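Local coordinates for protein 2-hydroxyisocaproyl-CoA dehydratase activator (Clostridium difficile, PDB 4EHU) that transfers one electron to (R)-2-hydroxyisocaproyl-CoA dehydratase, driven by ATP hydrolysis, to activate it for L-leucine fermentation, as a homodimer sharing one [4Fe-4S] cluster, at residues 89-94 with 209-214; 56-61 with 254-259; 156-161 with 183-188. All blocks are in the same frame, centred on the assembly; numbering follows the deposited sequence.

Contact 1 of 3, residues 89-94 with 209-214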
ATOM      1  N   PHE A  89      32.981  -1.396   6.054  1.00 19.95           N
ATOM      2  CA  PHE A  89      34.050  -0.440   6.362  1.00 22.74           C
ATOM      3  C   PHE A  89      33.941   0.086   7.809  1.00 21.36           C
ATOM      4  O   PHE A  89      34.978   0.390   8.450  1.00 25.68           O
ATOM      5  CB  PHE A  89      33.986   0.698   5.337  1.00 22.45           C
ATOM      6  CG  PHE A  89      35.019   1.782   5.536  1.00 25.11           C
ATOM      7  CD1 PHE A  89      36.306   1.640   5.045  1.00 37.27           C
ATOM      8  CD2 PHE A  89      34.672   2.955   6.176  1.00 30.22           C
ATOM      9  CE1 PHE A  89      37.253   2.658   5.216  1.00 31.17           C
ATOM     10  CE2 PHE A  89      35.602   3.968   6.347  1.00 45.29           C
ATOM     11  CZ  PHE A  89      36.890   3.817   5.861  1.00 31.60           C
ATOM     12  N   ILE A  90      32.711   0.181   8.322  1.00 22.94           N
ATOM     13  CA  ILE A  90      32.440   0.777   9.635  1.00 21.07           C
ATOM     14  C   ILE A  90      32.261  -0.232  10.759  1.00 21.82           C
ATOM     15  O   ILE A  90      32.667   0.030  11.887  1.00 23.51           O
ATOM     16  CB  ILE A  90      31.113   1.563   9.651  1.00 34.10           C
ATOM     17  CG1 ILE A  90      31.124   2.710   8.656  1.00 41.31           C
ATOM     18  CG2 ILE A  90      30.837   2.112  11.073  1.00 31.50           C
ATOM     19  CD1 ILE A  90      29.758   3.339   8.512  1.00 33.79           C
ATOM     20  N   ILE A  91      31.606  -1.353  10.459  1.00 21.58           N
ATOM     21  CA  ILE A  91      31.185  -2.306  11.485  1.00 20.49           C
ATOM     22  C   ILE A  91      31.692  -3.690  11.118  1.00 21.80           C
ATOM     23  O   ILE A  91      31.214  -4.290  10.151  1.00 23.05           O
ATOM     24  CB  ILE A  91      29.638  -2.356  11.587  1.00 22.16           C
ATOM     25  CG1 ILE A  91      29.108  -0.994  12.037  1.00 30.31           C
ATOM     26  CG2 ILE A  91      29.196  -3.456  12.559  1.00 21.72           C
ATOM     27  CD1 ILE A  91      27.673  -0.763  11.715  1.00 34.34           C
ATOM     28  N   PRO A  92      32.675  -4.204  11.882  1.00 25.81           N
ATOM     29  CA  PRO A  92      33.240  -5.533  11.637  1.00 23.74           C
ATOM     30  C   PRO A  92      32.257  -6.670  11.906  1.00 24.22           C
ATOM     31  O   PRO A  92      31.338  -6.521  12.712  1.00 25.99           O
ATOM     32  CB  PRO A  92      34.412  -5.609  12.632  1.00 33.15           C
ATOM     33  CG  PRO A  92      34.763  -4.185  12.912  1.00 36.38           C
ATOM     34  CD  PRO A  92      33.430  -3.472  12.911  1.00 28.92           C
ATOM     35  N   GLU A  93      32.462  -7.785  11.211  1.00 28.42           N
ATOM     36  CA  GLU A  93      31.737  -9.014  11.493  1.00 25.45           C
ATOM     37  C   GLU A  93      30.252  -8.863  11.159  1.00 21.57           C
ATOM     38  O   GLU A  93      29.419  -9.492  11.791  1.00 25.31           O
ATOM     39  CB  GLU A  93      31.877  -9.377  12.970  1.00 34.72           C
ATOM     40  CG  GLU A  93      33.316  -9.362  13.461  1.00 50.85           C
ATOM     41  CD  GLU A  93      34.212 -10.243  12.625  1.00 68.93           C
ATOM     42  OE1 GLU A  93      33.733 -11.292  12.145  1.00 76.64           O
ATOM     43  OE2 GLU A  93      35.390  -9.882  12.436  1.00 75.24           O
ATOM     44  N   THR A  94      29.934  -8.031  10.170  1.00 24.75           N
ATOM     45  CA  THR A  94      28.526  -7.872   9.771  1.00 22.41           C
ATOM     46  C   THR A  94      28.055  -9.021   8.868  1.00 20.67           C
ATOM     47  O   THR A  94      28.714  -9.355   7.877  1.00 25.01           O
ATOM     48  CB  THR A  94      28.290  -6.545   9.029  1.00 20.71           C
ATOM     49  OG1 THR A  94      28.526  -5.443   9.904  1.00 23.24           O
ATOM     50  CG2 THR A  94      26.832  -6.468   8.551  1.00 24.61           C
ATOM     51  N   ASN A 209      26.789 -10.000  12.973  1.00 23.01           N
ATOM     52  CA  ASN A 209      26.145  -8.819  13.527  1.00 23.77           C
ATOM     53  C   ASN A 209      25.061  -8.335  12.586  1.00 21.29           C
ATOM     54  O   ASN A 209      25.212  -8.424  11.363  1.00 20.67           O
ATOM     55  CB  ASN A 209      27.154  -7.690  13.703  1.00 21.12           C
ATOM     56  CG  ASN A 209      28.105  -7.929  14.866  1.00 24.05           C
ATOM     57  OD1 ASN A 209      27.697  -8.428  15.911  1.00 28.46           O
ATOM     58  ND2 ASN A 209      29.366  -7.563  14.690  1.00 26.53           N
ATOM     59  N   VAL A 210      23.974  -7.828  13.166  1.00 19.87           N
ATOM     60  CA  VAL A 210      22.856  -7.287  12.405  1.00 17.97           C
ATOM     61  C   VAL A 210      22.998  -5.784  12.422  1.00 20.02           C
ATOM     62  O   VAL A 210      23.109  -5.176  13.497  1.00 20.89           O
ATOM     63  CB  VAL A 210      21.507  -7.685  13.031  1.00 18.92           C
ATOM     64  CG1 VAL A 210      20.351  -7.106  12.237  1.00 17.31           C
ATOM     65  CG2 VAL A 210      21.408  -9.199  13.133  1.00 19.02           C
ATOM     66  N   VAL A 211      23.014  -5.179  11.243  1.00 16.24           N
ATOM     67  CA  VAL A 211      23.189  -3.747  11.136  1.00 17.40           C
ATOM     68  C   VAL A 211      22.020  -3.137  10.396  1.00 16.74           C
ATOM     69  O   VAL A 211      21.618  -3.642   9.354  1.00 17.90           O
ATOM     70  CB  VAL A 211      24.486  -3.408  10.370  1.00 17.28           C
ATOM     71  CG1 VAL A 211      24.595  -1.889  10.136  1.00 20.54           C
ATOM     72  CG2 VAL A 211      25.716  -3.962  11.142  1.00 17.81           C
ATOM     73  N   MET A 212      21.464  -2.054  10.926  0.51 16.01           N
ATOM     74  CA  MET A 212      20.433  -1.317  10.198  0.51 13.44           C
ATOM     75  C   MET A 212      20.998  -0.029   9.599  0.51 19.25           C
ATOM     76  O   MET A 212      21.742   0.709  10.244  0.51 17.28           O
ATOM     77  CB  MET A 212      19.223  -0.979  11.071  0.51 17.82           C
ATOM     78  CG  MET A 212      18.057  -0.413  10.247  0.51 15.26           C
ATOM     79  SD  MET A 212      16.587   0.005  11.196  0.51 20.08           S
ATOM     80  CE  MET A 212      16.383  -1.577  12.011  0.51  7.91           C
ATOM     81  N   VAL A 213      20.622   0.218   8.349  1.00 16.57           N
ATOM     82  CA  VAL A 213      21.013   1.408   7.622  1.00 17.65           C
ATOM     83  C   VAL A 213      19.792   1.980   6.887  1.00 16.18           C
ATOM     84  O   VAL A 213      18.677   1.433   6.977  1.00 16.90           O
ATOM     85  CB  VAL A 213      22.113   1.071   6.583  1.00 15.39           C
ATOM     86  CG1 VAL A 213      23.297   0.455   7.310  1.00 16.90           C
ATOM     87  CG2 VAL A 213      21.569   0.121   5.501  1.00 17.99           C
ATOM     88  N   GLY A 214      20.008   3.087   6.178  1.00 18.33           N
ATOM     89  CA  GLY A 214      18.908   3.805   5.559  1.00 16.60           C
ATOM     90  C   GLY A 214      18.438   4.926   6.464  1.00 17.87           C
ATOM     91  O   GLY A 214      18.767   4.968   7.671  1.00 18.27           O
TER
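Asn209 grips the turn at Pro92 and Glu93 with two hydrogen bonds. Its backbone N gives a nearly straight bond to Glu93 O, 2.9 Å long at 171°. Its side-chain ND2 reaches Pro92 O at 3.0 Å. This second bond is more bent at the hydrogen, 143°, yet Pro92 O lies almost in the Asn209 amide plane. Both donors also lie in the planes of the carbonyls they meet. CG of Asn209 sits anti to its own carbonyl carbon (chi1 -73°), on the side of the turn.

The turn links helix 79-90 to strand 96-100, which runs parallel to strand 210-213 in the second five-stranded mixed sheet of this actin-fold ATPase. Asn209 thus stands where the two strands start side by side, and its backbone pairing continues to Arg95 and Thr96. At the other end of the segment, Gly214 touches the bound nucleotide analogue.

Val211 meets Ile91 and Thr94. The contact with Ile91 is tip to tip, Ile91 CD1 to Val211 CG1 at 3.6 Å. Thr94 crosses Val211 at about a right angle, its OG1 and CG2 both against Val211 CG2. Thr94 OG1 also donates to Ile91 O at 2.9 Å from above the carbonyl plane.

Contact 2 of 3, residues 56-61 with 254-259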
ATOM      1  N   ASP A  56      39.089  18.210  -8.474  1.00 55.98           N
ATOM      2  CA  ASP A  56      39.854  17.641  -7.366  1.00 57.75           C
ATOM      3  C   ASP A  56      39.441  16.208  -7.015  1.00 42.96           C
ATOM      4  O   ASP A  56      40.136  15.528  -6.265  1.00 40.92           O
ATOM      5  CB  ASP A  56      39.715  18.518  -6.122  1.00 69.38           C
ATOM      6  CG  ASP A  56      40.253  19.911  -6.332  1.00 78.82           C
ATOM      7  OD1 ASP A  56      41.490  20.079  -6.315  1.00 84.95           O
ATOM      8  OD2 ASP A  56      39.439  20.836  -6.513  1.00 70.74           O
ATOM      9  N   ILE A  57      38.309  15.757  -7.534  1.00 38.46           N
ATOM     10  CA  ILE A  57      37.812  14.407  -7.227  1.00 34.22           C
ATOM     11  C   ILE A  57      38.314  13.433  -8.297  1.00 36.45           C
ATOM     12  O   ILE A  57      37.977  13.564  -9.474  1.00 42.51           O
ATOM     13  CB  ILE A  57      36.273  14.369  -7.170  1.00 42.75           C
ATOM     14  CG1 ILE A  57      35.738  15.580  -6.400  1.00 40.82           C
ATOM     15  CG2 ILE A  57      35.785  13.061  -6.515  1.00 40.13           C
ATOM     16  CD1 ILE A  57      36.241  15.659  -4.956  1.00 45.25           C
ATOM     17  N   LYS A  58      39.130  12.464  -7.888  1.00 33.97           N
ATOM     18  CA  LYS A  58      39.780  11.554  -8.832  1.00 37.29           C
ATOM     19  C   LYS A  58      38.807  10.559  -9.471  1.00 32.97           C
ATOM     20  O   LYS A  58      38.893  10.319 -10.676  1.00 37.46           O
ATOM     21  CB  LYS A  58      40.933  10.811  -8.152  1.00 36.62           C
ATOM     22  CG  LYS A  58      41.625   9.786  -9.032  1.00 51.72           C
ATOM     23  CD  LYS A  58      43.053  10.205  -9.349  1.00 73.10           C
ATOM     24  CE  LYS A  58      43.742   9.224 -10.293  1.00 81.38           C
ATOM     25  NZ  LYS A  58      44.012   7.900  -9.660  1.00 76.68           N
ATOM     26  N   LYS A  59      37.907   9.977  -8.662  1.00 29.44           N
ATOM     27  CA  LYS A  59      36.845   9.095  -9.149  1.00 29.77           C
ATOM     28  C   LYS A  59      35.534   9.376  -8.418  1.00 28.77           C
ATOM     29  O   LYS A  59      35.527   9.712  -7.223  1.00 31.04           O
ATOM     30  CB  LYS A  59      37.193   7.617  -8.940  1.00 29.64           C
ATOM     31  CG  LYS A  59      38.445   7.146  -9.680  1.00 36.13           C
ATOM     32  CD  LYS A  59      38.225   7.018 -11.174  1.00 37.04           C
ATOM     33  CE  LYS A  59      39.438   6.372 -11.837  1.00 46.70           C
ATOM     34  NZ  LYS A  59      39.309   6.231 -13.318  1.00 46.95           N
ATOM     35  N   VAL A  60      34.441   9.234  -9.152  1.00 26.97           N
ATOM     36  CA  VAL A  60      33.098   9.386  -8.622  1.00 29.91           C
ATOM     37  C   VAL A  60      32.306   8.129  -8.929  1.00 32.91           C
ATOM     38  O   VAL A  60      32.308   7.661 -10.061  1.00 31.00           O
ATOM     39  CB  VAL A  60      32.369  10.575  -9.284  1.00 39.53           C
ATOM     40  CG1 VAL A  60      30.942  10.696  -8.743  1.00 50.99           C
ATOM     41  CG2 VAL A  60      33.149  11.866  -9.067  1.00 41.84           C
ATOM     42  N   VAL A  61      31.630   7.578  -7.926  1.00 26.92           N
ATOM     43  CA  VAL A  61      30.709   6.463  -8.159  1.00 25.30           C
ATOM     44  C   VAL A  61      29.316   6.862  -7.704  1.00 25.27           C
ATOM     45  O   VAL A  61      29.152   7.486  -6.658  1.00 24.93           O
ATOM     46  CB  VAL A  61      31.149   5.182  -7.416  1.00 24.77           C
ATOM     47  CG1 VAL A  61      30.021   4.135  -7.409  1.00 29.44           C
ATOM     48  CG2 VAL A  61      32.432   4.614  -8.035  1.00 26.29           C
ATOM     49  N   ASP A 254      38.639   2.369  -4.989  1.00 28.68           N
ATOM     50  CA  ASP A 254      39.175   1.177  -5.648  1.00 30.30           C
ATOM     51  C   ASP A 254      39.541   1.509  -7.080  1.00 31.80           C
ATOM     52  O   ASP A 254      40.583   1.089  -7.569  1.00 32.62           O
ATOM     53  CB  ASP A 254      38.164   0.038  -5.710  1.00 31.50           C
ATOM     54  CG  ASP A 254      37.892  -0.590  -4.361  1.00 39.96           C
ATOM     55  OD1 ASP A 254      38.624  -0.310  -3.389  1.00 29.77           O
ATOM     56  OD2 ASP A 254      36.939  -1.389  -4.289  1.00 39.45           O
ATOM     57  N   GLU A 255      38.640   2.212  -7.765  1.00 29.14           N
ATOM     58  CA  GLU A 255      38.869   2.604  -9.155  1.00 28.84           C
ATOM     59  C   GLU A 255      40.111   3.465  -9.276  1.00 33.16           C
ATOM     60  O   GLU A 255      40.908   3.290 -10.193  1.00 34.11           O
ATOM     61  CB  GLU A 255      37.663   3.374  -9.693  1.00 30.26           C
ATOM     62  CG  GLU A 255      36.438   2.525  -9.888  1.00 32.93           C
ATOM     63  CD  GLU A 255      36.637   1.478 -10.961  1.00 48.81           C
ATOM     64  OE1 GLU A 255      37.203   1.802 -12.031  1.00 40.31           O
ATOM     65  OE2 GLU A 255      36.243   0.325 -10.723  1.00 36.23           O
ATOM     66  N   ALA A 256      40.271   4.408  -8.359  1.00 32.43           N
ATOM     67  CA  ALA A 256      41.419   5.301  -8.379  1.00 35.59           C
ATOM     68  C   ALA A 256      42.722   4.516  -8.188  1.00 37.44           C
ATOM     69  O   ALA A 256      43.706   4.742  -8.893  1.00 36.37           O
ATOM     70  CB  ALA A 256      41.259   6.365  -7.307  1.00 31.05           C
ATOM     71  N   LYS A 257      42.714   3.562  -7.264  1.00 33.67           N
ATOM     72  CA  LYS A 257      43.897   2.751  -7.001  1.00 32.66           C
ATOM     73  C   LYS A 257      44.201   1.832  -8.174  1.00 37.74           C
ATOM     74  O   LYS A 257      45.365   1.564  -8.467  1.00 40.85           O
ATOM     75  CB  LYS A 257      43.710   1.915  -5.732  1.00 32.85           C
ATOM     76  CG  LYS A 257      43.537   2.752  -4.481  1.00 37.96           C
ATOM     77  CD  LYS A 257      44.764   3.623  -4.210  1.00 59.10           C
ATOM     78  CE  LYS A 257      45.942   2.815  -3.677  1.00 65.86           C
ATOM     79  NZ  LYS A 257      47.028   3.700  -3.149  1.00 64.82           N
ATOM     80  N   GLU A 258      43.164   1.346  -8.846  1.00 36.44           N
ATOM     81  CA  GLU A 258      43.374   0.519 -10.027  1.00 37.08           C
ATOM     82  C   GLU A 258      44.087   1.324 -11.114  1.00 51.94           C
ATOM     83  O   GLU A 258      45.026   0.838 -11.749  1.00 50.20           O
ATOM     84  CB  GLU A 258      42.050   0.011 -10.566  1.00 40.30           C
ATOM     85  CG  GLU A 258      42.191  -0.967 -11.711  1.00 62.82           C
ATOM     86  CD  GLU A 258      40.864  -1.542 -12.136  1.00 77.09           C
ATOM     87  OE1 GLU A 258      39.945  -1.589 -11.291  1.00 82.95           O
ATOM     88  OE2 GLU A 258      40.733  -1.937 -13.313  1.00 82.85           O
ATOM     89  N   SER A 259      43.630   2.553 -11.329  1.00 36.91           N
ATOM     90  CA  SER A 259      44.279   3.460 -12.294  1.00 38.26           C
ATOM     91  C   SER A 259      45.739   3.786 -11.966  1.00 41.27           C
ATOM     92  O   SER A 259      46.582   3.909 -12.868  1.00 38.09           O
ATOM     93  CB  SER A 259      43.496   4.765 -12.383  1.00 41.79           C
ATOM     94  OG  SER A 259      42.231   4.549 -12.971  1.00 55.70           O
TER
HETATM   95  O   HOH W   1      36.881   4.375 -13.319  1.00 38.69           O
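Lys59 lies across Glu255 at about a right angle, with its aliphatic chain against the helix. Its CG is 3.9 Å from Glu255 CB and 3.5 Å from the backbone N of Ala256. The chain bends at chi2 (-73°), then runs extended to NZ, which comes to the Ser259 hydroxyl one turn further along the helix. The bond from Lys59 NZ to Ser259 OG is weak, at 3.4 Å.

A water joins the charged ends of Lys59 and Glu255. It accepts from Lys59 NZ at 3.1 Å and donates to Glu255 OE1 at 2.9 Å. The opposite charges, near each other but not in contact, may add a weak attraction.

Ala256 CB touches both lysines. Lys58 CG and Lys59 CG each lie 3.8 Å from Ala256 CB. Lys58 CG is anti to its backbone N, which puts it there. Lys58 NZ comes to 3.3 Å from Ala256 O.

Asp254 forms a salt bridge with Arg85 of helix 79-90, and Val61 packs on Ala248 and Ala252. The axes of strand 59-61 and helix 254-259 approach to 8.5 Å, their N-to-C directions at 144°. Helix 243-261 is laid against the first mixed sheet, the helix-on-sheet layering of an actin-fold domain.

Contact 3 of 3, residues 156-161 with 183-188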
ATOM      1  N   ASN A 156       1.763   1.802  26.702  0.62 19.24           N
ATOM      2  CA  ASN A 156       0.760   0.840  26.253  0.62 20.43           C
ATOM      3  C   ASN A 156       0.376   1.134  24.806  0.62 17.39           C
ATOM      4  O   ASN A 156      -0.614   1.794  24.491  0.62 18.83           O
ATOM      5  CB  ASN A 156      -0.451   0.793  27.184  0.62 21.80           C
ATOM      6  CG  ASN A 156      -0.083   0.416  28.629  0.62 25.39           C
ATOM      7  OD1 ASN A 156      -0.178  -0.750  29.053  0.62 19.60           O
ATOM      8  ND2 ASN A 156       0.338   1.412  29.389  0.62 28.09           N
ATOM      9  N   GLU A 157       1.245   0.632  23.953  1.00 19.18           N
ATOM     10  CA  GLU A 157       1.137   0.725  22.503  1.00 17.05           C
ATOM     11  C   GLU A 157      -0.286   0.481  22.008  1.00 17.69           C
ATOM     12  O   GLU A 157      -0.965  -0.434  22.481  1.00 19.67           O
ATOM     13  CB  GLU A 157       2.062  -0.326  21.898  1.00 23.01           C
ATOM     14  CG  GLU A 157       2.012  -0.418  20.405  1.00 27.95           C
ATOM     15  CD  GLU A 157       2.882  -1.540  19.867  1.00 24.84           C
ATOM     16  OE1 GLU A 157       3.989  -1.694  20.359  1.00 24.84           O
ATOM     17  OE2 GLU A 157       2.421  -2.271  18.971  1.00 42.70           O
ATOM     18  N   VAL A 158      -0.737   1.291  21.055  1.00 18.47           N
ATOM     19  CA  VAL A 158      -2.055   1.050  20.446  1.00 17.27           C
ATOM     20  C   VAL A 158      -1.943  -0.075  19.417  1.00 18.68           C
ATOM     21  O   VAL A 158      -0.909  -0.279  18.836  1.00 28.07           O
ATOM     22  CB  VAL A 158      -2.605   2.263  19.691  1.00 21.20           C
ATOM     23  CG1 VAL A 158      -2.702   3.473  20.580  1.00 28.15           C
ATOM     24  CG2 VAL A 158      -1.762   2.529  18.417  1.00 29.94           C
ATOM     25  N   SER A 159      -3.029  -0.791  19.200  1.00 28.64           N
ATOM     26  CA  SER A 159      -3.003  -1.860  18.218  1.00 40.18           C
ATOM     27  C   SER A 159      -3.309  -1.262  16.854  1.00 23.18           C
ATOM     28  O   SER A 159      -4.160  -0.395  16.740  1.00 27.87           O
ATOM     29  CB  SER A 159      -4.022  -2.937  18.582  1.00 42.11           C
ATOM     30  OG  SER A 159      -5.293  -2.359  18.836  1.00 50.34           O
ATOM     31  N   ILE A 160      -2.565  -1.687  15.843  1.00 32.27           N
ATOM     32  CA  ILE A 160      -2.923  -1.396  14.455  1.00 23.44           C
ATOM     33  C   ILE A 160      -3.078  -2.750  13.797  1.00 21.76           C
ATOM     34  O   ILE A 160      -2.113  -3.505  13.707  1.00 20.63           O
ATOM     35  CB  ILE A 160      -1.846  -0.595  13.722  1.00 22.44           C
ATOM     36  CG1 ILE A 160      -1.619   0.756  14.419  1.00 31.72           C
ATOM     37  CG2 ILE A 160      -2.230  -0.388  12.257  1.00 23.53           C
ATOM     38  CD1 ILE A 160      -0.596   1.620  13.730  1.00 34.88           C
ATOM     39  N   SER A 161      -4.301  -3.048  13.380  1.00 22.35           N
ATOM     40  CA  SER A 161      -4.662  -4.351  12.865  1.00 21.48           C
ATOM     41  C   SER A 161      -4.171  -4.479  11.423  1.00 23.21           C
ATOM     42  O   SER A 161      -3.635  -5.509  11.017  1.00 25.38           O
ATOM     43  CB  SER A 161      -6.184  -4.514  12.862  1.00 25.62           C
ATOM     44  OG  SER A 161      -6.537  -5.778  12.351  1.00 44.23           O
ATOM     45  N   GLU A 183       2.270   9.114  22.029  1.00 20.15           N
ATOM     46  CA  GLU A 183       3.404   8.210  22.106  1.00 19.91           C
ATOM     47  C   GLU A 183       2.994   6.752  21.890  1.00 15.70           C
ATOM     48  O   GLU A 183       3.777   5.963  21.343  1.00 17.20           O
ATOM     49  CB  GLU A 183       4.148   8.357  23.446  1.00 17.80           C
ATOM     50  CG  GLU A 183       3.280   8.096  24.714  1.00 19.24           C
ATOM     51  CD  GLU A 183       2.627   9.349  25.305  1.00 28.10           C
ATOM     52  OE1 GLU A 183       2.329  10.300  24.558  1.00 22.88           O
ATOM     53  OE2 GLU A 183       2.397   9.385  26.536  1.00 25.03           O
ATOM     54  N   ASP A 184       1.789   6.381  22.327  1.00 16.26           N
ATOM     55  CA  ASP A 184       1.305   5.014  22.105  1.00 14.38           C
ATOM     56  C   ASP A 184       0.877   4.776  20.660  1.00 20.06           C
ATOM     57  O   ASP A 184       1.009   3.672  20.159  1.00 16.80           O
ATOM     58  CB  ASP A 184       0.141   4.694  23.055  1.00 18.99           C
ATOM     59  CG  ASP A 184       0.605   4.614  24.513  1.00 18.63           C
ATOM     60  OD1 ASP A 184       1.743   4.136  24.727  1.00 18.75           O
ATOM     61  OD2 ASP A 184      -0.150   5.051  25.432  1.00 21.13           O
ATOM     62  N   ILE A 185       0.366   5.818  20.013  1.00 17.14           N
ATOM     63  CA  ILE A 185       0.046   5.761  18.577  1.00 19.80           C
ATOM     64  C   ILE A 185       1.325   5.586  17.786  1.00 21.81           C
ATOM     65  O   ILE A 185       1.410   4.725  16.911  1.00 18.79           O
ATOM     66  CB  ILE A 185      -0.684   7.038  18.101  1.00 20.56           C
ATOM     67  CG1 ILE A 185      -2.044   7.155  18.797  1.00 21.43           C
ATOM     68  CG2 ILE A 185      -0.874   7.031  16.563  1.00 19.76           C
ATOM     69  CD1 ILE A 185      -2.743   8.465  18.508  1.00 23.87           C
ATOM     70  N   VAL A 186       2.334   6.385  18.114  1.00 16.75           N
ATOM     71  CA  VAL A 186       3.637   6.272  17.449  1.00 16.63           C
ATOM     72  C   VAL A 186       4.279   4.898  17.688  1.00 18.94           C
ATOM     73  O   VAL A 186       4.811   4.302  16.744  1.00 16.34           O
ATOM     74  CB  VAL A 186       4.601   7.383  17.899  1.00 17.41           C
ATOM     75  CG1 VAL A 186       6.000   7.170  17.301  1.00 20.01           C
ATOM     76  CG2 VAL A 186       4.049   8.748  17.497  1.00 21.33           C
ATOM     77  N   ALA A 187       4.244   4.376  18.919  1.00 16.32           N
ATOM     78  CA  ALA A 187       4.815   3.046  19.138  1.00 15.13           C
ATOM     79  C   ALA A 187       4.114   2.023  18.240  1.00 14.54           C
ATOM     80  O   ALA A 187       4.770   1.123  17.721  1.00 15.57           O
ATOM     81  CB  ALA A 187       4.726   2.604  20.625  1.00 15.10           C
ATOM     82  N   GLY A 188       2.794   2.139  18.090  1.00 14.53           N
ATOM     83  CA  GLY A 188       2.053   1.195  17.254  1.00 16.74           C
ATOM     84  C   GLY A 188       2.482   1.293  15.807  1.00 17.75           C
ATOM     85  O   GLY A 188       2.611   0.285  15.142  1.00 15.96           O
TER
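The extended chain of Asn156, Glu157 and Val158 passes across helix 182-204, its CA atoms coming within 4.3 Å between Glu157 and Asp184 and 5.2 Å between Val158 and Gly188. Here the loop before helix 165-177 lies on helix 182-204, in the helical part of this actin-fold ATPase. The loop leads on to Cys164, a ligand of the [4Fe-4S] cluster.

Val158 N donates to Asp184 O at 3.1 Å, almost straight at the hydrogen. That oxygen already takes the helical bond from Gly188 N, and the two donors come from opposite faces of its carbonyl plane. The Asp184 carboxylate holds the start of the segment. Asp184 OD1 accepts from Asn156 N at 3.1 Å, met from above the carboxylate plane, and also bonds to Ser154 OG.

Glu157 lies over the backbone of Ala187 and Gly188. Its CG is anti to the backbone N (chi1 177°) and lies 3.5 Å from Gly188 N. Its OE1 is hydrogen-bonded to Thr191 OG1 further down the helix. At Gly188 a CB would clash with Val158 O, so the lack of one lets the Val158 backbone come close to the helix.

Ile160 CD1 meets helix backbone, 3.7 Å from Gly188 C. Outside the contact, Ile160 packs on Ala168 of helix 165-177. Val158 CG1 meets Ile185 CG1 at 4.1 Å. Val158 CG2 touches helix backbone, 3.7 Å from Ile185 CA.

The three contacts are nested along the chain. Contact 2 closes the outermost loop, contact 1 lies inside it and contact 3 lies inside contact 1. None touches another. The centres of contacts 1 and 2, 1 and 3, and 2 and 3 are about 24, 29 and 48 Å apart, and the chain's centre lies between contacts 2 and 3. Contact 2 belongs to the first mixed sheet and contact 1 to the second. Helix 243-261 of contact 2 also packs on Phe89 and Ile90 of contact 1. Helix 182-204 of contact 3 precedes strand 210-213. Contact 1 reaches the nucleotide pocket through Gly214. Ile160 of contact 3 is about 11 Å from the cluster, while contact 2 is remote from both sites.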